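Local coordinates for protein acetone carboxylase alpha subunit (Xanthobacter autotrophicus Py2, PDB 5M45) that serves as the manganese-binding alpha subunit of a multi-subunit enzyme and belongs to the hydantoinase B/oxoprolinase family, at residues A[174-178]-A[452-456]; A[82-87]-A[485-491]; A[225-229]-A[449-453]. One frame throughout, in Å; residues are numbered along the deposited sequence.

Contact 1 of 3, residues A[174-178]-A[452-456]. With MN (manganese (II) ion), chain M.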
ATOM      1  N   THR A 174      -2.798 -11.199  15.432  1.00 10.91           N
ATOM      2  CA  THR A 174      -1.938 -12.289  14.933  1.00 10.94           C
ATOM      3  C   THR A 174      -0.748 -11.686  14.176  1.00 10.93           C
ATOM      4  O   THR A 174      -0.923 -10.745  13.378  1.00 10.98           O
ATOM      5  CB  THR A 174      -2.635 -13.222  13.920  1.00 11.04           C
ATOM      6  OG1 THR A 174      -3.172 -12.443  12.845  1.00 10.95           O
ATOM      7  CG2 THR A 174      -3.759 -14.019  14.546  1.00 11.13           C
ATOM      8  N   HIS A 175       0.442 -12.225  14.394  1.00 10.87           N
ATOM      9  CA  HIS A 175       1.576 -11.948  13.499  1.00 10.75           C
ATOM     10  C   HIS A 175       1.389 -12.720  12.186  1.00 10.72           C
ATOM     11  O   HIS A 175       1.390 -13.949  12.213  1.00 10.67           O
ATOM     12  CB  HIS A 175       2.922 -12.348  14.128  1.00 10.77           C
ATOM     13  CG  HIS A 175       4.078 -12.156  13.186  1.00 10.74           C
ATOM     14  ND1 HIS A 175       4.933 -11.081  13.252  1.00 10.68           N
ATOM     15  CD2 HIS A 175       4.437 -12.852  12.075  1.00 10.83           C
ATOM     16  CE1 HIS A 175       5.789 -11.134  12.241  1.00 10.82           C
ATOM     17  NE2 HIS A 175       5.515 -12.203  11.517  1.00 10.79           N
ATOM     18  N   VAL A 176       1.219 -12.006  11.065  1.00 10.70           N
ATOM     19  CA  VAL A 176       1.056 -12.651   9.718  1.00 10.86           C
ATOM     20  C   VAL A 176       2.406 -12.754   8.999  1.00 11.06           C
ATOM     21  O   VAL A 176       3.358 -11.998   9.311  1.00 11.02           O
ATOM     22  CB  VAL A 176       0.019 -11.940   8.824  1.00 10.87           C
ATOM     23  CG1 VAL A 176      -1.317 -11.815   9.563  1.00 10.79           C
ATOM     24  CG2 VAL A 176       0.503 -10.540   8.359  1.00 10.87           C
ATOM     25  N   ILE A 177       2.492 -13.656   8.021  1.00 11.31           N
ATOM     26  CA  ILE A 177       3.766 -13.954   7.367  1.00 11.61           C
ATOM     27  C   ILE A 177       4.314 -12.735   6.594  1.00 11.81           C
ATOM     28  O   ILE A 177       5.514 -12.416   6.701  1.00 11.92           O
ATOM     29  CB  ILE A 177       3.697 -15.210   6.451  1.00 11.70           C
ATOM     30  CG1 ILE A 177       3.301 -16.440   7.271  1.00 11.81           C
ATOM     31  CG2 ILE A 177       5.056 -15.428   5.719  1.00 11.79           C
ATOM     32  CD1 ILE A 177       2.922 -17.653   6.424  1.00 12.04           C
ATOM     33  N   ASP A 178       3.466 -12.065   5.818  1.00 12.04           N
ATOM     34  CA  ASP A 178       3.874 -10.876   5.095  1.00 12.19           C
ATOM     35  C   ASP A 178       2.710  -9.933   4.832  1.00 12.29           C
ATOM     36  O   ASP A 178       1.532 -10.374   4.803  1.00 12.09           O
ATOM     37  CB  ASP A 178       4.631 -11.190   3.787  1.00 12.48           C
ATOM     38  CG  ASP A 178       3.707 -11.410   2.567  1.00 12.66           C
ATOM     39  OD1 ASP A 178       3.075 -12.489   2.449  1.00 12.84           O
ATOM     40  OD2 ASP A 178       3.625 -10.518   1.687  1.00 12.95           O
ATOM     41  N   ALA A 452       6.063 -16.359   0.665  1.00 12.16           N
ATOM     42  CA  ALA A 452       7.163 -15.798   1.440  1.00 12.13           C
ATOM     43  C   ALA A 452       7.346 -16.629   2.711  1.00 12.10           C
ATOM     44  O   ALA A 452       6.428 -17.320   3.147  1.00 12.19           O
ATOM     45  CB  ALA A 452       6.894 -14.337   1.795  1.00 12.02           C
ATOM     46  N   VAL A 453       8.553 -16.592   3.246  1.00 12.08           N
ATOM     47  CA  VAL A 453       8.891 -17.279   4.501  1.00 12.02           C
ATOM     48  C   VAL A 453       9.423 -16.278   5.555  1.00 11.91           C
ATOM     49  O   VAL A 453       9.950 -15.193   5.207  1.00 11.82           O
ATOM     50  CB  VAL A 453       9.883 -18.447   4.306  1.00 12.06           C
ATOM     51  CG1 VAL A 453       9.314 -19.454   3.323  1.00 12.27           C
ATOM     52  CG2 VAL A 453      11.259 -18.006   3.794  1.00 12.09           C
ATOM     53  N   ASN A 454       9.243 -16.652   6.820  1.00 11.77           N
ATOM     54  CA  ASN A 454       9.721 -15.870   7.948  1.00 11.85           C
ATOM     55  C   ASN A 454       9.802 -16.794   9.165  1.00 11.92           C
ATOM     56  O   ASN A 454       8.822 -16.947   9.892  1.00 11.86           O
ATOM     57  CB  ASN A 454       8.811 -14.673   8.234  1.00 11.80           C
ATOM     58  CG  ASN A 454       9.443 -13.685   9.225  1.00 11.81           C
ATOM     59  OD1 ASN A 454       9.992 -12.671   8.832  1.00 11.74           O
ATOM     60  ND2 ASN A 454       9.347 -13.987  10.524  1.00 11.94           N
ATOM     61  N   SER A 455      10.965 -17.417   9.374  1.00 12.06           N
ATOM     62  CA  SER A 455      11.103 -18.425  10.413  1.00 12.24           C
ATOM     63  C   SER A 455      11.041 -17.815  11.812  1.00 12.24           C
ATOM     64  O   SER A 455      11.766 -16.807  12.108  1.00 12.20           O
ATOM     65  CB  SER A 455      12.441 -19.174  10.297  1.00 12.47           C
ATOM     66  OG  SER A 455      12.565 -20.090  11.361  1.00 12.48           O
ATOM     67  N   PHE A 456      10.242 -18.451  12.680  1.00 12.25           N
ATOM     68  CA  PHE A 456      10.178 -18.100  14.114  1.00 12.41           C
ATOM     69  C   PHE A 456      11.053 -19.032  15.004  1.00 12.81           C
ATOM     70  O   PHE A 456      10.811 -19.162  16.210  1.00 12.84           O
ATOM     71  CB  PHE A 456       8.710 -17.994  14.601  1.00 12.29           C
ATOM     72  CG  PHE A 456       8.153 -16.580  14.543  1.00 12.24           C
ATOM     73  CD1 PHE A 456       7.845 -15.986  13.331  1.00 12.21           C
ATOM     74  CD2 PHE A 456       7.911 -15.849  15.718  1.00 12.00           C
ATOM     75  CE1 PHE A 456       7.347 -14.696  13.274  1.00 12.09           C
ATOM     76  CE2 PHE A 456       7.436 -14.577  15.663  1.00 11.93           C
ATOM     77  CZ  PHE A 456       7.126 -13.989  14.449  1.00 12.03           C
TER
HETATM   78 MN    MN M 801       4.905  -9.294  14.706  1.00 11.33          MN
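Strand 165-175 ends in this contact, and the chain then turns past strand 450-454 in a roughly opposite direction, 151° apart end to end. H175, the last residue of its strand, has its CA-to-CB bond toward the second segment. Its ND1 binds the manganese ion at 2.3 Å, a site to which H150 and D153 also contribute, while its NE2 is hydrogen-bonded to S186. The edge of the F456 phenyl ring meets one face of this imidazole: H175 NE2 and F456 CE1 are 3.6 Å apart, the centroids lie 4.8 Å apart and the planes stand at 69°, a T-shaped pair. N454 adds a looser touch, its ND2 4.3 Å from H175 NE2, and its OD1 is hydrogen-bonded to the backbone of the same S186. Beyond V176, I177 packs CG2 3.5 Å from A452 O and 4.5 Å from A452 CB. D178 brings OD1 to 4.3 Å from A452 CB; this OD1 is hydrogen-bonded to T226, and OD2 to the backbone nitrogens of G180 and R225. The two segments are thus joined by packing, with S186 as a shared polar partner. For H175 this means that metal and S186 occupy its two ring nitrogens while F456 covers one face, a buried setting consistent with a well-defined orientation of the imidazole at the metal.

Contact 2 of 3, residues A[82-87]-A[485-491]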
ATOM      1  N   PRO A  82       2.171 -21.809  10.739  1.00 13.95           N
ATOM      2  CA  PRO A  82       2.707 -22.331  12.002  1.00 13.85           C
ATOM      3  C   PRO A  82       3.059 -21.275  13.054  1.00 13.40           C
ATOM      4  O   PRO A  82       3.073 -21.578  14.235  1.00 13.41           O
ATOM      5  CB  PRO A  82       3.979 -23.066  11.589  1.00 14.33           C
ATOM      6  CG  PRO A  82       3.836 -23.344  10.125  1.00 14.44           C
ATOM      7  CD  PRO A  82       2.875 -22.331   9.560  1.00 14.40           C
ATOM      8  N   ILE A  83       3.326 -20.058  12.616  1.00 13.01           N
ATOM      9  CA  ILE A  83       3.595 -18.904  13.498  1.00 12.79           C
ATOM     10  C   ILE A  83       2.453 -18.735  14.516  1.00 12.75           C
ATOM     11  O   ILE A  83       2.700 -18.530  15.720  1.00 12.47           O
ATOM     12  CB  ILE A  83       3.834 -17.625  12.681  1.00 12.60           C
ATOM     13  CG1 ILE A  83       5.100 -17.746  11.796  1.00 12.66           C
ATOM     14  CG2 ILE A  83       3.957 -16.390  13.586  1.00 12.61           C
ATOM     15  CD1 ILE A  83       5.245 -16.645  10.752  1.00 12.49           C
ATOM     16  N   VAL A  84       1.219 -18.856  14.025  1.00 12.77           N
ATOM     17  CA  VAL A  84       0.023 -18.773  14.866  1.00 12.90           C
ATOM     18  C   VAL A  84      -0.371 -20.131  15.478  1.00 13.78           C
ATOM     19  O   VAL A  84      -0.522 -20.262  16.704  1.00 13.59           O
ATOM     20  CB  VAL A  84      -1.142 -18.146  14.071  1.00 12.61           C
ATOM     21  CG1 VAL A  84      -2.457 -18.211  14.875  1.00 12.65           C
ATOM     22  CG2 VAL A  84      -0.801 -16.697  13.689  1.00 12.38           C
ATOM     23  N   GLU A  85      -0.514 -21.138  14.623  1.00 14.89           N
ATOM     24  CA  GLU A  85      -1.060 -22.435  15.043  1.00 16.33           C
ATOM     25  C   GLU A  85      -0.181 -23.245  16.034  1.00 16.53           C
ATOM     26  O   GLU A  85      -0.712 -23.864  16.975  1.00 16.65           O
ATOM     27  CB  GLU A  85      -1.379 -23.276  13.808  1.00 17.38           C
ATOM     28  CG  GLU A  85      -2.226 -24.503  14.120  1.00 18.88           C
ATOM     29  CD  GLU A  85      -1.461 -25.722  14.659  1.00 20.30           C
ATOM     30  OE1 GLU A  85      -2.142 -26.502  15.390  1.00 22.60           O
ATOM     31  OE2 GLU A  85      -0.242 -25.909  14.381  1.00 21.34           O
ATOM     32  N   GLN A  86       1.133 -23.253  15.818  1.00 16.99           N
ATOM     33  CA  GLN A  86       2.049 -24.007  16.688  1.00 17.25           C
ATOM     34  C   GLN A  86       2.779 -23.074  17.680  1.00 17.45           C
ATOM     35  O   GLN A  86       2.729 -23.297  18.884  1.00 17.00           O
ATOM     36  CB  GLN A  86       3.062 -24.825  15.881  1.00 17.50           C
ATOM     37  CG  GLN A  86       3.970 -25.645  16.801  1.00 17.56           C
ATOM     38  CD  GLN A  86       4.816 -26.710  16.114  1.00 17.76           C
ATOM     39  OE1 GLN A  86       5.610 -26.456  15.216  1.00 17.54           O
ATOM     40  NE2 GLN A  86       4.666 -27.936  16.582  1.00 18.50           N
ATOM     41  N   GLU A  87       3.471 -22.055  17.177  1.00 17.72           N
ATOM     42  CA  GLU A  87       4.200 -21.125  18.060  1.00 18.41           C
ATOM     43  C   GLU A  87       3.327 -20.248  18.984  1.00 17.21           C
ATOM     44  O   GLU A  87       3.825 -19.754  19.986  1.00 16.50           O
ATOM     45  CB  GLU A  87       5.095 -20.184  17.264  1.00 20.28           C
ATOM     46  CG  GLU A  87       6.537 -20.618  17.113  1.00 22.88           C
ATOM     47  CD  GLU A  87       6.621 -21.881  16.373  1.00 24.99           C
ATOM     48  OE1 GLU A  87       6.858 -22.899  17.087  1.00 27.20           O
ATOM     49  OE2 GLU A  87       6.371 -21.821  15.111  1.00 27.13           O
ATOM     50  N   MET A 485      10.577 -23.298  19.295  1.00 13.37           N
ATOM     51  CA  MET A 485      11.288 -23.288  18.019  1.00 13.54           C
ATOM     52  C   MET A 485      10.510 -23.917  16.843  1.00 13.40           C
ATOM     53  O   MET A 485      10.919 -23.749  15.672  1.00 13.25           O
ATOM     54  CB  MET A 485      12.684 -23.921  18.117  1.00 14.05           C
ATOM     55  CG  MET A 485      12.694 -25.403  18.465  1.00 14.49           C
ATOM     56  SD  MET A 485      14.345 -26.160  18.569  1.00 15.24           S
ATOM     57  CE  MET A 485      15.078 -25.210  19.919  1.00 14.75           C
ATOM     58  N   GLY A 486       9.389 -24.570  17.141  1.00 13.03           N
ATOM     59  CA  GLY A 486       8.610 -25.301  16.141  1.00 13.17           C
ATOM     60  C   GLY A 486       9.247 -26.626  15.746  1.00 13.00           C
ATOM     61  O   GLY A 486      10.483 -26.806  15.921  1.00 13.25           O
ATOM     62  N   ASP A 487       8.429 -27.506  15.208  1.00 12.97           N
ATOM     63  CA  ASP A 487       8.896 -28.781  14.647  1.00 13.20           C
ATOM     64  C   ASP A 487       9.478 -28.600  13.259  1.00 13.19           C
ATOM     65  O   ASP A 487       8.906 -27.876  12.431  1.00 12.92           O
ATOM     66  CB  ASP A 487       7.777 -29.829  14.579  1.00 13.42           C
ATOM     67  CG  ASP A 487       7.515 -30.499  15.933  1.00 13.75           C
ATOM     68  OD1 ASP A 487       8.299 -31.428  16.291  1.00 13.97           O
ATOM     69  OD2 ASP A 487       6.541 -30.111  16.661  1.00 13.66           O
ATOM     70  N   MET A 488      10.610 -29.264  13.008  1.00 13.27           N
ATOM     71  CA  MET A 488      11.221 -29.281  11.668  1.00 13.38           C
ATOM     72  C   MET A 488      10.207 -29.730  10.597  1.00 13.46           C
ATOM     73  O   MET A 488      10.151 -29.137   9.518  1.00 13.35           O
ATOM     74  CB  MET A 488      12.464 -30.178  11.617  1.00 13.64           C
ATOM     75  CG  MET A 488      13.677 -29.612  12.328  1.00 13.56           C
ATOM     76  SD  MET A 488      15.197 -30.617  12.256  1.00 14.03           S
ATOM     77  CE  MET A 488      14.847 -31.900  13.440  1.00 14.04           C
ATOM     78  N   GLU A 489       9.408 -30.757  10.907  1.00 13.51           N
ATOM     79  CA  GLU A 489       8.483 -31.314   9.920  1.00 13.73           C
ATOM     80  C   GLU A 489       7.343 -30.323   9.584  1.00 13.56           C
ATOM     81  O   GLU A 489       6.799 -30.348   8.450  1.00 13.68           O
ATOM     82  CB  GLU A 489       7.906 -32.669  10.357  1.00 13.95           C
ATOM     83  CG  GLU A 489       8.963 -33.782  10.389  1.00 14.05           C
ATOM     84  CD  GLU A 489       8.461 -35.126  10.895  1.00 14.29           C
ATOM     85  OE1 GLU A 489       7.419 -35.226  11.555  1.00 14.10           O
ATOM     86  OE2 GLU A 489       9.213 -36.109  10.680  1.00 14.61           O
ATOM     87  N   ILE A 490       6.981 -29.487  10.558  1.00 13.26           N
ATOM     88  CA  ILE A 490       5.977 -28.440  10.359  1.00 13.16           C
ATOM     89  C   ILE A 490       6.547 -27.259   9.520  1.00 12.97           C
ATOM     90  O   ILE A 490       5.889 -26.805   8.567  1.00 12.98           O
ATOM     91  CB  ILE A 490       5.395 -27.941  11.712  1.00 13.10           C
ATOM     92  CG1 ILE A 490       4.646 -29.063  12.423  1.00 13.35           C
ATOM     93  CG2 ILE A 490       4.473 -26.740  11.512  1.00 13.02           C
ATOM     94  CD1 ILE A 490       3.368 -29.578  11.766  1.00 13.50           C
ATOM     95  N   TRP A 491       7.748 -26.781   9.856  1.00 12.75           N
ATOM     96  CA  TRP A 491       8.409 -25.742   9.039  1.00 12.80           C
ATOM     97  C   TRP A 491       8.596 -26.197   7.567  1.00 12.88           C
ATOM     98  O   TRP A 491       8.406 -25.394   6.644  1.00 12.64           O
ATOM     99  CB  TRP A 491       9.740 -25.278   9.625  1.00 12.90           C
ATOM    100  CG  TRP A 491       9.609 -24.443  10.893  1.00 12.98           C
ATOM    101  CD1 TRP A 491      10.163 -24.707  12.097  1.00 13.05           C
ATOM    102  CD2 TRP A 491       8.906 -23.216  11.026  1.00 13.05           C
ATOM    103  NE1 TRP A 491       9.828 -23.723  13.002  1.00 13.07           N
ATOM    104  CE2 TRP A 491       9.025 -22.811  12.373  1.00 13.01           C
ATOM    105  CE3 TRP A 491       8.129 -22.442  10.145  1.00 13.09           C
ATOM    106  CZ2 TRP A 491       8.459 -21.617  12.854  1.00 12.94           C
ATOM    107  CZ3 TRP A 491       7.548 -21.278  10.613  1.00 13.11           C
ATOM    108  CH2 TRP A 491       7.720 -20.868  11.975  1.00 12.90           C
TER
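This is a buried packing of two short helices, reinforced at one end by two hydrogen bonds of the Q86 amide, one to the backbone and one to the side chain of D487: the single turn 82-85 and the loop after it lie against the start of helix 488-494. P82 provides the apolar centre. Its CB sits 3.7 Å from I490 CG2 and 4.1 Å from W491 CZ3, over one face of the indole, while I83 CG1 reaches the indole edge 4.1 Å from W491 CH2. Polar contacts follow at Q86, whose extended side chain places its amide beside D487: D487 N donates to Q86 OE1 at 3.0 Å and Q86 NE2 donates to D487 OD2 at 2.9 Å. The first bond satisfies a backbone NH at the N-cap position of the helix. E87 comes close too, its OE2 3.1 Å from W491 CZ2. The indole is held by W491 NE1 donating to M485 O at 2.9 Å, which closes the 485-491 segment on itself. G486 lies inside that closure with positive phi (76°), and a CB there would fall 2.5 Å from W491 NE1. Among its neighbours, helix 488-494 is backed by strand 497-504, where Y499 and R502 touch W491; I83 reaches across to H175 of strand 165-175; and the beta subunit takes the D487 carboxylate through a basic and a polar side chain.

Contact 3 of 3, residues A[225-229]-A[449-453]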
ATOM      1  N   ARG A 225       1.665 -11.438  -0.428  1.00 12.18           N
ATOM      2  CA  ARG A 225       2.114 -12.675  -1.060  1.00 12.13           C
ATOM      3  C   ARG A 225       1.370 -13.919  -0.557  1.00 12.09           C
ATOM      4  O   ARG A 225       0.890 -14.753  -1.376  1.00 12.11           O
ATOM      5  CB  ARG A 225       3.639 -12.848  -0.913  1.00 12.15           C
ATOM      6  CG  ARG A 225       4.465 -11.756  -1.590  1.00 12.09           C
ATOM      7  CD  ARG A 225       5.929 -11.891  -1.210  1.00 12.13           C
ATOM      8  NE  ARG A 225       6.823 -10.883  -1.768  1.00 12.13           N
ATOM      9  CZ  ARG A 225       6.990  -9.642  -1.309  1.00 12.21           C
ATOM     10  NH1 ARG A 225       6.300  -9.191  -0.295  1.00 12.03           N
ATOM     11  NH2 ARG A 225       7.890  -8.825  -1.890  1.00 12.37           N
ATOM     12  N   THR A 226       1.282 -14.059   0.771  1.00 11.79           N
ATOM     13  CA  THR A 226       0.793 -15.295   1.421  1.00 11.83           C
ATOM     14  C   THR A 226      -0.732 -15.274   1.669  1.00 11.88           C
ATOM     15  O   THR A 226      -1.222 -15.421   2.803  1.00 11.58           O
ATOM     16  CB  THR A 226       1.598 -15.581   2.719  1.00 11.71           C
ATOM     17  OG1 THR A 226       1.588 -14.420   3.576  1.00 11.57           O
ATOM     18  CG2 THR A 226       3.056 -15.974   2.343  1.00 11.72           C
ATOM     19  N   THR A 227      -1.485 -15.083   0.583  1.00 12.31           N
ATOM     20  CA  THR A 227      -2.937 -14.847   0.648  1.00 12.74           C
ATOM     21  C   THR A 227      -3.730 -15.847   1.515  1.00 13.26           C
ATOM     22  O   THR A 227      -4.533 -15.428   2.364  1.00 13.01           O
ATOM     23  CB  THR A 227      -3.513 -14.815  -0.775  1.00 12.76           C
ATOM     24  OG1 THR A 227      -2.848 -13.783  -1.533  1.00 12.81           O
ATOM     25  CG2 THR A 227      -5.024 -14.546  -0.737  1.00 12.76           C
ATOM     26  N   ARG A 228      -3.549 -17.149   1.283  1.00 14.25           N
ATOM     27  CA  ARG A 228      -4.329 -18.159   2.001  1.00 15.30           C
ATOM     28  C   ARG A 228      -4.023 -18.088   3.523  1.00 14.46           C
ATOM     29  O   ARG A 228      -4.917 -18.207   4.345  1.00 13.77           O
ATOM     30  CB  ARG A 228      -4.067 -19.594   1.456  1.00 17.42           C
ATOM     31  CG  ARG A 228      -4.898 -20.660   2.160  1.00 20.05           C
ATOM     32  CD  ARG A 228      -4.598 -22.160   1.747  1.00 22.51           C
ATOM     33  NE  ARG A 228      -3.151 -22.515   1.761  1.00 24.66           N
ATOM     34  CZ  ARG A 228      -2.316 -22.379   0.705  1.00 25.56           C
ATOM     35  NH1 ARG A 228      -2.732 -21.860  -0.463  1.00 25.26           N
ATOM     36  NH2 ARG A 228      -1.020 -22.743   0.812  1.00 26.14           N
ATOM     37  N   TYR A 229      -2.747 -17.873   3.867  1.00 14.03           N
ATOM     38  CA  TYR A 229      -2.303 -17.788   5.267  1.00 13.70           C
ATOM     39  C   TYR A 229      -2.889 -16.547   5.933  1.00 13.27           C
ATOM     40  O   TYR A 229      -3.419 -16.633   7.044  1.00 12.98           O
ATOM     41  CB  TYR A 229      -0.760 -17.806   5.355  1.00 14.05           C
ATOM     42  CG  TYR A 229      -0.151 -19.101   4.835  1.00 14.32           C
ATOM     43  CD1 TYR A 229       0.233 -19.204   3.493  1.00 14.70           C
ATOM     44  CD2 TYR A 229       0.082 -20.193   5.682  1.00 14.52           C
ATOM     45  CE1 TYR A 229       0.770 -20.386   2.978  1.00 15.12           C
ATOM     46  CE2 TYR A 229       0.637 -21.361   5.203  1.00 14.93           C
ATOM     47  CZ  TYR A 229       1.008 -21.446   3.857  1.00 15.33           C
ATOM     48  OH  TYR A 229       1.545 -22.613   3.367  1.00 16.47           O
ATOM     49  N   GLU A 449       2.883 -21.950  -5.858  1.00 17.38           N
ATOM     50  CA  GLU A 449       2.175 -20.705  -5.540  1.00 17.87           C
ATOM     51  C   GLU A 449       3.170 -19.627  -5.110  1.00 16.24           C
ATOM     52  O   GLU A 449       4.251 -19.916  -4.616  1.00 15.22           O
ATOM     53  CB  GLU A 449       1.191 -20.914  -4.391  1.00 19.53           C
ATOM     54  CG  GLU A 449       0.031 -21.812  -4.792  1.00 22.06           C
ATOM     55  CD  GLU A 449      -1.134 -21.827  -3.783  1.00 24.44           C
ATOM     56  OE1 GLU A 449      -2.292 -22.152  -4.253  1.00 27.02           O
ATOM     57  OE2 GLU A 449      -0.884 -21.530  -2.582  1.00 25.21           O
ATOM     58  N   ILE A 450       2.771 -18.380  -5.286  1.00 15.34           N
ATOM     59  CA  ILE A 450       3.489 -17.242  -4.785  1.00 14.53           C
ATOM     60  C   ILE A 450       3.540 -17.350  -3.261  1.00 13.89           C
ATOM     61  O   ILE A 450       2.519 -17.667  -2.616  1.00 14.16           O
ATOM     62  CB  ILE A 450       2.829 -15.919  -5.251  1.00 14.42           C
ATOM     63  CG1 ILE A 450       2.999 -15.762  -6.783  1.00 14.69           C
ATOM     64  CG2 ILE A 450       3.384 -14.718  -4.492  1.00 14.13           C
ATOM     65  CD1 ILE A 450       2.232 -14.603  -7.387  1.00 14.69           C
ATOM     66  N   HIS A 451       4.708 -17.060  -2.694  1.00 13.15           N
ATOM     67  CA  HIS A 451       4.965 -17.305  -1.269  1.00 12.74           C
ATOM     68  C   HIS A 451       6.066 -16.423  -0.671  1.00 12.33           C
ATOM     69  O   HIS A 451       6.886 -15.822  -1.399  1.00 11.97           O
ATOM     70  CB  HIS A 451       5.339 -18.810  -1.118  1.00 12.74           C
ATOM     71  CG  HIS A 451       5.309 -19.335   0.283  1.00 12.63           C
ATOM     72  ND1 HIS A 451       4.173 -19.319   1.074  1.00 12.65           N
ATOM     73  CD2 HIS A 451       6.251 -19.983   0.999  1.00 12.61           C
ATOM     74  CE1 HIS A 451       4.429 -19.915   2.229  1.00 12.68           C
ATOM     75  NE2 HIS A 451       5.690 -20.318   2.209  1.00 12.63           N
ATOM     76  N   ALA A 452       6.063 -16.359   0.665  1.00 12.16           N
ATOM     77  CA  ALA A 452       7.163 -15.798   1.440  1.00 12.13           C
ATOM     78  C   ALA A 452       7.346 -16.629   2.711  1.00 12.10           C
ATOM     79  O   ALA A 452       6.428 -17.320   3.147  1.00 12.19           O
ATOM     80  CB  ALA A 452       6.894 -14.337   1.795  1.00 12.02           C
ATOM     81  N   VAL A 453       8.553 -16.592   3.246  1.00 12.08           N
ATOM     82  CA  VAL A 453       8.891 -17.279   4.501  1.00 12.02           C
ATOM     83  C   VAL A 453       9.423 -16.278   5.555  1.00 11.91           C
ATOM     84  O   VAL A 453       9.950 -15.193   5.207  1.00 11.82           O
ATOM     85  CB  VAL A 453       9.883 -18.447   4.306  1.00 12.06           C
ATOM     86  CG1 VAL A 453       9.314 -19.454   3.323  1.00 12.27           C
ATOM     87  CG2 VAL A 453      11.259 -18.006   3.794  1.00 12.09           C
TER
HETATM   88  O   HOH W   1       1.132 -21.754  -0.678  1.00 24.50           O
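An inverse gamma turn centred on T226 brings the chain into helix 227-255 exactly where it meets strand 450-454. The turn is closed by a weak hydrogen bond from T227 N to R225 O, 3.1 Å. T226 occupies the N-cap position, yet its hydroxyl bonds to D178 rather than capping the helix, and its methyl lies on the strand, with T226 CG2 3.5 Å from A452 N and 3.7 Å from H451 ND1. R225 lays its aliphatic part along the strand, CB 4.0 Å from I450 CG2 and CD 4.0 Å from A452 CB; its guanidinium goes on to the carbonyl of A181. In the first turn of the helix, R228 NH1 donates to E449 OE2 in a 2.8 Å salt bridge. A water extends it, accepting from R228 NH2 and donating to E449 OE2, both at 2.8 Å. Y229 CE1 approaches H451 CE1 at 3.8 Å, the two rings inclined at 49°, while H451 NE2 is hydrogen-bonded to A494 O. R393 of the second copy of this protein bonds to R225 O. Overall, this is a helix N-terminus packed on a strand that lies, within this chain, at the edge of an antiparallel sheet.

Overall arrangement
All three contacts are mostly buried and lie on the same side of the chain's centre. Contact 1, whose touching residues are all buried, has its centre nearest, about 15 Å from the chain's centre; the centres of contacts 2 and 3 lie at about 19 and 24 Å, and both include partly exposed polar residues. Strand 450-454 serves both contact 1 and contact 3, which share A452 and V453 and are tied by D178 OD1 to T226 OG1, 2.7 Å. Contact 2 meets contact 1 through I83 and W491, both packed on F456, but does not touch contact 3. The chemistry differs with place: metal coordination and ring packing, amide hydrogen bonds beside the beta subunit, and a water-bridged salt bridge in contact 3, which the second copy borders.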